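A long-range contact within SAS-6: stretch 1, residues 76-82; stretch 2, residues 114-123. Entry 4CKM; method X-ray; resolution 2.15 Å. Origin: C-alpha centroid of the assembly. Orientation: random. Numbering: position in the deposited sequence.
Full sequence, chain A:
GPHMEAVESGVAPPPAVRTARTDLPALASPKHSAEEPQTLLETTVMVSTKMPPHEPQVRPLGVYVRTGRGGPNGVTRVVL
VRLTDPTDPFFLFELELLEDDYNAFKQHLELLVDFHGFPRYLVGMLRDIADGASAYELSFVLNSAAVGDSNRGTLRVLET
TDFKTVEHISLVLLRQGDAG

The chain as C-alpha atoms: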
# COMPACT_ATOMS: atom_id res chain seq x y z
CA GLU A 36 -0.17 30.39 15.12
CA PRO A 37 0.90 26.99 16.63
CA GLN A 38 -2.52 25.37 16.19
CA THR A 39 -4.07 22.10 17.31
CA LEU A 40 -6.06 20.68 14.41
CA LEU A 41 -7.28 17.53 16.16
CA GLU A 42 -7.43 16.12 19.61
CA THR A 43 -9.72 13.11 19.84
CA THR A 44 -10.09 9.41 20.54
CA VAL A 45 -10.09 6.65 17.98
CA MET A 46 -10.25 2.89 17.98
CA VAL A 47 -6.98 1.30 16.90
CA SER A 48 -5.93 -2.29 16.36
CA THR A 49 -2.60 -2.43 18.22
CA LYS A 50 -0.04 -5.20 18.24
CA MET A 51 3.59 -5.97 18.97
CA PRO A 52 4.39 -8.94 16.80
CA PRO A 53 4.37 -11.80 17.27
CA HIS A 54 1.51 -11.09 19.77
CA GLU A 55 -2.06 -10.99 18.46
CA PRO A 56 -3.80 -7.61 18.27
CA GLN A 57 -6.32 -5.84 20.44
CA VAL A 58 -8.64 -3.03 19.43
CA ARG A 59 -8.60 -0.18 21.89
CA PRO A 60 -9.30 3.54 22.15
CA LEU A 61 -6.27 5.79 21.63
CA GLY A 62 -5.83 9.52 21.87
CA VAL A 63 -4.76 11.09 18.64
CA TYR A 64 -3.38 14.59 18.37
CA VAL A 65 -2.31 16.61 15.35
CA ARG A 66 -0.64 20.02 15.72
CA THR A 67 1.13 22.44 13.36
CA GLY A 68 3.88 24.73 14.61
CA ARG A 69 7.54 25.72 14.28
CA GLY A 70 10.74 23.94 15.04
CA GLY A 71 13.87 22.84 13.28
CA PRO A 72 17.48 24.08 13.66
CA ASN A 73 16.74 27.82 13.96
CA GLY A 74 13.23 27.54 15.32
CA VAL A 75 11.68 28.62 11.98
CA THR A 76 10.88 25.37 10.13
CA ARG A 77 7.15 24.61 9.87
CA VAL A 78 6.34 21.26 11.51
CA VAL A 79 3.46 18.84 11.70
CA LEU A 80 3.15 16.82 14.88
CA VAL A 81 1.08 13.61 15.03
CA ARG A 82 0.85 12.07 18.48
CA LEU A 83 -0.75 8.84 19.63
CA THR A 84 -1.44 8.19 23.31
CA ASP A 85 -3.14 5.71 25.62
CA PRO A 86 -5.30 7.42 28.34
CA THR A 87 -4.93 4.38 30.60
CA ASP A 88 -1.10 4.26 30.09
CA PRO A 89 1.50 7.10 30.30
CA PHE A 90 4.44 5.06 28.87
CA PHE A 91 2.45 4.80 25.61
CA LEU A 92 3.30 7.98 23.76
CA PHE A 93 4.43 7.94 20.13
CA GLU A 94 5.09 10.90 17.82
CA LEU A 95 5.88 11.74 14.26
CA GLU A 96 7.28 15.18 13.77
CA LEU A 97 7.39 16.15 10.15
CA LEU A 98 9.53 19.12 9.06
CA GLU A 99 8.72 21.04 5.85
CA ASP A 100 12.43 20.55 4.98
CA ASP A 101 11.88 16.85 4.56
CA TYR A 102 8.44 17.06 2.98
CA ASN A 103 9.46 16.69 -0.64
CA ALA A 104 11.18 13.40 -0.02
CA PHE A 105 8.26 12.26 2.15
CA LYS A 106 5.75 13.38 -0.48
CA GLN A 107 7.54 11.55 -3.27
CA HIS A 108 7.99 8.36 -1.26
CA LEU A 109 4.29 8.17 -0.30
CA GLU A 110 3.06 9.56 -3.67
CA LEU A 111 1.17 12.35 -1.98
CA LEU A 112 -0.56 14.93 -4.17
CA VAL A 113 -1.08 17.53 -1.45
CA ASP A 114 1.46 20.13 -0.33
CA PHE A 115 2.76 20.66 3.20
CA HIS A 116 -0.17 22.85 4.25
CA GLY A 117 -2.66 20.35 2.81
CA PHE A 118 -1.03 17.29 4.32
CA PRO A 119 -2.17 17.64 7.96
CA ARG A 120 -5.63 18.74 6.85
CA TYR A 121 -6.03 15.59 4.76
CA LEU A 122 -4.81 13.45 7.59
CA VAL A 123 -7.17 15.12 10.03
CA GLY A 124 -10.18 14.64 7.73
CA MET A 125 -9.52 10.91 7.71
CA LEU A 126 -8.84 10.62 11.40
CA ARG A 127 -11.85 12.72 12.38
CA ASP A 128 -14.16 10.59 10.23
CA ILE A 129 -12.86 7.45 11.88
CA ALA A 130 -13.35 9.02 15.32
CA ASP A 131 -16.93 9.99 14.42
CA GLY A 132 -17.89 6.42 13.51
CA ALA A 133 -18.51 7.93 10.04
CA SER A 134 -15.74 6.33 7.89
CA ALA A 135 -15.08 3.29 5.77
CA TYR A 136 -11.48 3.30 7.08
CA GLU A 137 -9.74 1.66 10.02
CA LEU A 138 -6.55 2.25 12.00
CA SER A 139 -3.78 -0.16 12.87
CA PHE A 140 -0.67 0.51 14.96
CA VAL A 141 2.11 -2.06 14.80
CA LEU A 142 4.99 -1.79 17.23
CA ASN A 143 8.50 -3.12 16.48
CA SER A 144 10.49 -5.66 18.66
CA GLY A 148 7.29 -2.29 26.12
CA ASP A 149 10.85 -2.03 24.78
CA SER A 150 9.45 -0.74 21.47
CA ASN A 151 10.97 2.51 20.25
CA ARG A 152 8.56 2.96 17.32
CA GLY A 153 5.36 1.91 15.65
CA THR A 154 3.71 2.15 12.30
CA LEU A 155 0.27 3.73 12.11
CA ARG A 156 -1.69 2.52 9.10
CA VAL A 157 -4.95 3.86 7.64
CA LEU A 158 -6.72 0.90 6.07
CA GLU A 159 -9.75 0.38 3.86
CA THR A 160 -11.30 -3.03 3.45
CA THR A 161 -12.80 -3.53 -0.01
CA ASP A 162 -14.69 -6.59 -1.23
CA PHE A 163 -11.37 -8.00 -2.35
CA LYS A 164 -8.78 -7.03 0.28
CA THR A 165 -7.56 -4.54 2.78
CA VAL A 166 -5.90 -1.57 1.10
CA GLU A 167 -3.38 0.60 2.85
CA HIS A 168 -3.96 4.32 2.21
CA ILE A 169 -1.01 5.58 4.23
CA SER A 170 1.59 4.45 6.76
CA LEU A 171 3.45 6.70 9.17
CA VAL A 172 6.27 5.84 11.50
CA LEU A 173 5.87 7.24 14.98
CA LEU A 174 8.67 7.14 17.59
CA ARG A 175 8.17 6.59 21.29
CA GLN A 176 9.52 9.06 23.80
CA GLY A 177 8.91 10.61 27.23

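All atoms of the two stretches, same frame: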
# COMPACT_ATOMS: atom_id res chain seq x y z
N THR A 76 11.47 26.35 11.02
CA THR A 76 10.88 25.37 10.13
C THR A 76 9.44 25.05 10.55
O THR A 76 9.18 24.74 11.73
CB THR A 76 11.68 24.07 10.15
OG1 THR A 76 13.07 24.38 10.09
CG2 THR A 76 11.32 23.18 8.99
N ARG A 77 8.51 25.11 9.61
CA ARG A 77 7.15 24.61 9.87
C ARG A 77 7.19 23.11 10.15
O ARG A 77 7.91 22.36 9.48
CB ARG A 77 6.23 24.88 8.68
CG ARG A 77 5.93 26.34 8.46
CD ARG A 77 4.89 26.51 7.38
NE ARG A 77 4.86 27.88 6.88
CZ ARG A 77 4.37 28.93 7.53
NH1 ARG A 77 3.81 28.82 8.74
NH2 ARG A 77 4.43 30.13 6.95
N VAL A 78 6.45 22.69 11.17
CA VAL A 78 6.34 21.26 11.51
C VAL A 78 4.89 20.80 11.62
O VAL A 78 3.97 21.58 11.92
CB VAL A 78 7.00 20.92 12.87
CG1 VAL A 78 8.44 21.35 12.89
CG2 VAL A 78 6.29 21.58 14.03
N VAL A 79 4.71 19.50 11.43
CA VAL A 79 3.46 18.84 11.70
C VAL A 79 3.75 17.77 12.73
O VAL A 79 4.63 16.93 12.52
CB VAL A 79 2.91 18.18 10.43
CG1 VAL A 79 1.71 17.32 10.76
CG2 VAL A 79 2.54 19.24 9.42
N LEU A 80 3.01 17.81 13.83
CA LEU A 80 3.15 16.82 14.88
C LEU A 80 1.89 15.94 14.90
O LEU A 80 0.76 16.44 14.92
CB LEU A 80 3.34 17.51 16.22
CG LEU A 80 3.35 16.55 17.41
CD1 LEU A 80 4.66 15.78 17.48
CD2 LEU A 80 3.10 17.30 18.71
N VAL A 81 2.12 14.63 14.90
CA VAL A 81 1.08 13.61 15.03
C VAL A 81 1.47 12.76 16.22
O VAL A 81 2.51 12.07 16.21
CB VAL A 81 1.00 12.70 13.77
CG1 VAL A 81 -0.01 11.58 13.95
CG2 VAL A 81 0.64 13.51 12.55
N ARG A 82 0.62 12.78 17.25
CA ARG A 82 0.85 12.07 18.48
C ARG A 82 -0.27 11.05 18.76
O ARG A 82 -1.47 11.31 18.58
CB ARG A 82 0.91 13.08 19.60
CG ARG A 82 1.09 12.49 20.98
CD ARG A 82 0.89 13.57 22.03
NE ARG A 82 2.05 14.45 22.12
CZ ARG A 82 2.02 15.75 22.39
NH1 ARG A 82 0.87 16.39 22.59
NH2 ARG A 82 3.17 16.42 22.43
N ASP A 114 0.26 19.43 -0.77
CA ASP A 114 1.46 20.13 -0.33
C ASP A 114 1.51 20.10 1.20
O ASP A 114 0.65 19.50 1.85
CB ASP A 114 1.48 21.56 -0.87
CG ASP A 114 0.34 22.39 -0.36
OD1 ASP A 114 -0.32 22.01 0.62
OD2 ASP A 114 0.08 23.44 -0.96
N PHE A 115 2.52 20.76 1.76
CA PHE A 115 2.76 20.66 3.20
C PHE A 115 1.63 21.23 4.04
O PHE A 115 1.34 20.71 5.11
CB PHE A 115 4.06 21.33 3.55
CG PHE A 115 4.51 21.05 4.95
CD1 PHE A 115 5.01 19.81 5.28
CD2 PHE A 115 4.43 22.01 5.91
CE1 PHE A 115 5.43 19.54 6.55
CE2 PHE A 115 4.86 21.74 7.19
CZ PHE A 115 5.37 20.52 7.50
N HIS A 116 1.00 22.29 3.57
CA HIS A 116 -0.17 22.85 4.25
C HIS A 116 -1.36 21.88 4.20
O HIS A 116 -2.09 21.70 5.19
CB HIS A 116 -0.56 24.19 3.60
CG HIS A 116 -1.79 24.81 4.19
ND1 HIS A 116 -1.77 25.61 5.32
CD2 HIS A 116 -3.10 24.75 3.81
CE1 HIS A 116 -2.99 26.01 5.61
NE2 HIS A 116 -3.82 25.50 4.71
N GLY A 117 -1.56 21.26 3.03
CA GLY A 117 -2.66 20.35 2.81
C GLY A 117 -2.50 19.06 3.57
O GLY A 117 -3.49 18.47 4.01
N PHE A 118 -1.26 18.62 3.78
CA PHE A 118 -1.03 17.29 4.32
C PHE A 118 -1.73 17.02 5.68
O PHE A 118 -2.43 16.02 5.81
CB PHE A 118 0.45 16.95 4.41
CG PHE A 118 0.70 15.69 5.14
CD1 PHE A 118 0.34 14.47 4.57
CD2 PHE A 118 1.18 15.70 6.44
CE1 PHE A 118 0.51 13.29 5.26
CE2 PHE A 118 1.37 14.51 7.14
CZ PHE A 118 1.04 13.30 6.55
N PRO A 119 -1.51 17.87 6.68
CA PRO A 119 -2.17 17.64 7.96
C PRO A 119 -3.67 17.79 7.90
O PRO A 119 -4.37 17.10 8.61
CB PRO A 119 -1.56 18.70 8.88
CG PRO A 119 -1.07 19.77 7.96
CD PRO A 119 -0.63 19.06 6.72
N ARG A 120 -4.18 18.64 7.03
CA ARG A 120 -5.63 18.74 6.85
C ARG A 120 -6.26 17.44 6.33
O ARG A 120 -7.32 17.01 6.79
CB ARG A 120 -5.98 19.89 5.91
CG ARG A 120 -6.14 21.24 6.60
CD ARG A 120 -4.93 22.14 6.50
NE ARG A 120 -4.96 23.20 7.51
CZ ARG A 120 -3.89 23.80 8.03
NH1 ARG A 120 -2.66 23.47 7.64
NH2 ARG A 120 -4.04 24.73 8.97
N TYR A 121 -5.60 16.84 5.36
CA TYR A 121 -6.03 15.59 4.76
C TYR A 121 -6.02 14.50 5.82
O TYR A 121 -6.96 13.73 5.96
CB TYR A 121 -5.12 15.26 3.56
CG TYR A 121 -4.87 13.79 3.25
CD1 TYR A 121 -5.91 12.95 2.87
CD2 TYR A 121 -3.56 13.26 3.28
CE1 TYR A 121 -5.67 11.61 2.56
CE2 TYR A 121 -3.31 11.92 2.99
CZ TYR A 121 -4.37 11.11 2.62
OH TYR A 121 -4.17 9.80 2.30
N LEU A 122 -4.97 14.47 6.59
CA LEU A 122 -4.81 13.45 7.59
C LEU A 122 -5.92 13.59 8.62
O LEU A 122 -6.56 12.62 9.00
CB LEU A 122 -3.46 13.60 8.25
CG LEU A 122 -3.00 12.46 9.13
CD1 LEU A 122 -2.86 11.18 8.31
CD2 LEU A 122 -1.69 12.85 9.77
N VAL A 123 -6.14 14.83 9.05
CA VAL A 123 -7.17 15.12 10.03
C VAL A 123 -8.59 14.74 9.54
O VAL A 123 -9.39 14.22 10.31
CB VAL A 123 -7.07 16.60 10.48
CG1 VAL A 123 -8.32 17.08 11.19
CG2 VAL A 123 -5.86 16.77 11.38

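The packing of a helix and its lead-in turn against a strand illustrates a general principle: two elements can meet without a hydrogen bond between them, chiefly through side chains. In SAS-6, residues 76-82 form an extended strand, whereas residues 114-123 pass from a turn into a helix. Backbone bonds within the second stretch, such as Leu122 N to Phe118 O at 3.1 Å and Val123 N to Pro119 O at 2.9 Å, carry the helical repeat. The turn before it is secured by Asp114, whose OD1 accepts a capping bond from Gly117 N at 2.8 Å. The two backbones stay well apart; the nearest CA atoms, those of Val79 and Pro119, lie 6.9 Å from each other, and no hydrogen bond crosses the gap.

Side chains fill that gap. Strand alternation directs the CA-to-CB bonds of Arg77, Val79 and Val81 toward the second stretch, while that of Val78 points away. Val79, in the t rotamer, has the most surface covered by the other stretch: its CG2 lies 3.7 Å from Phe115 CZ and 3.9 Å from Pro119 CG, so one methyl group touches both the aromatic ring before the helix and a proline within it. Farther along, Val81 CG2 meets Leu122 CD2 at 3.7 Å. Because Leu122 follows Pro119 by three residues, nearly one helical turn, the two can serve successive inward-facing positions of the strand.

Phe115 also reaches the backbone. Its CZ lies 3.7 Å from Arg77 O, and the ring edge approaches Val78 C, 4.2 Å from CZ. Arg77 contributes through the base of its side chain, with CB 3.7 Å from Phe115 CE2, but its end leads away, leaving the charged guanidinium out of this contact. The whole buries 293 Å², counting both sides, a modest area built mainly from apolar side chains, with strand backbone atoms beside the Phe115 ring.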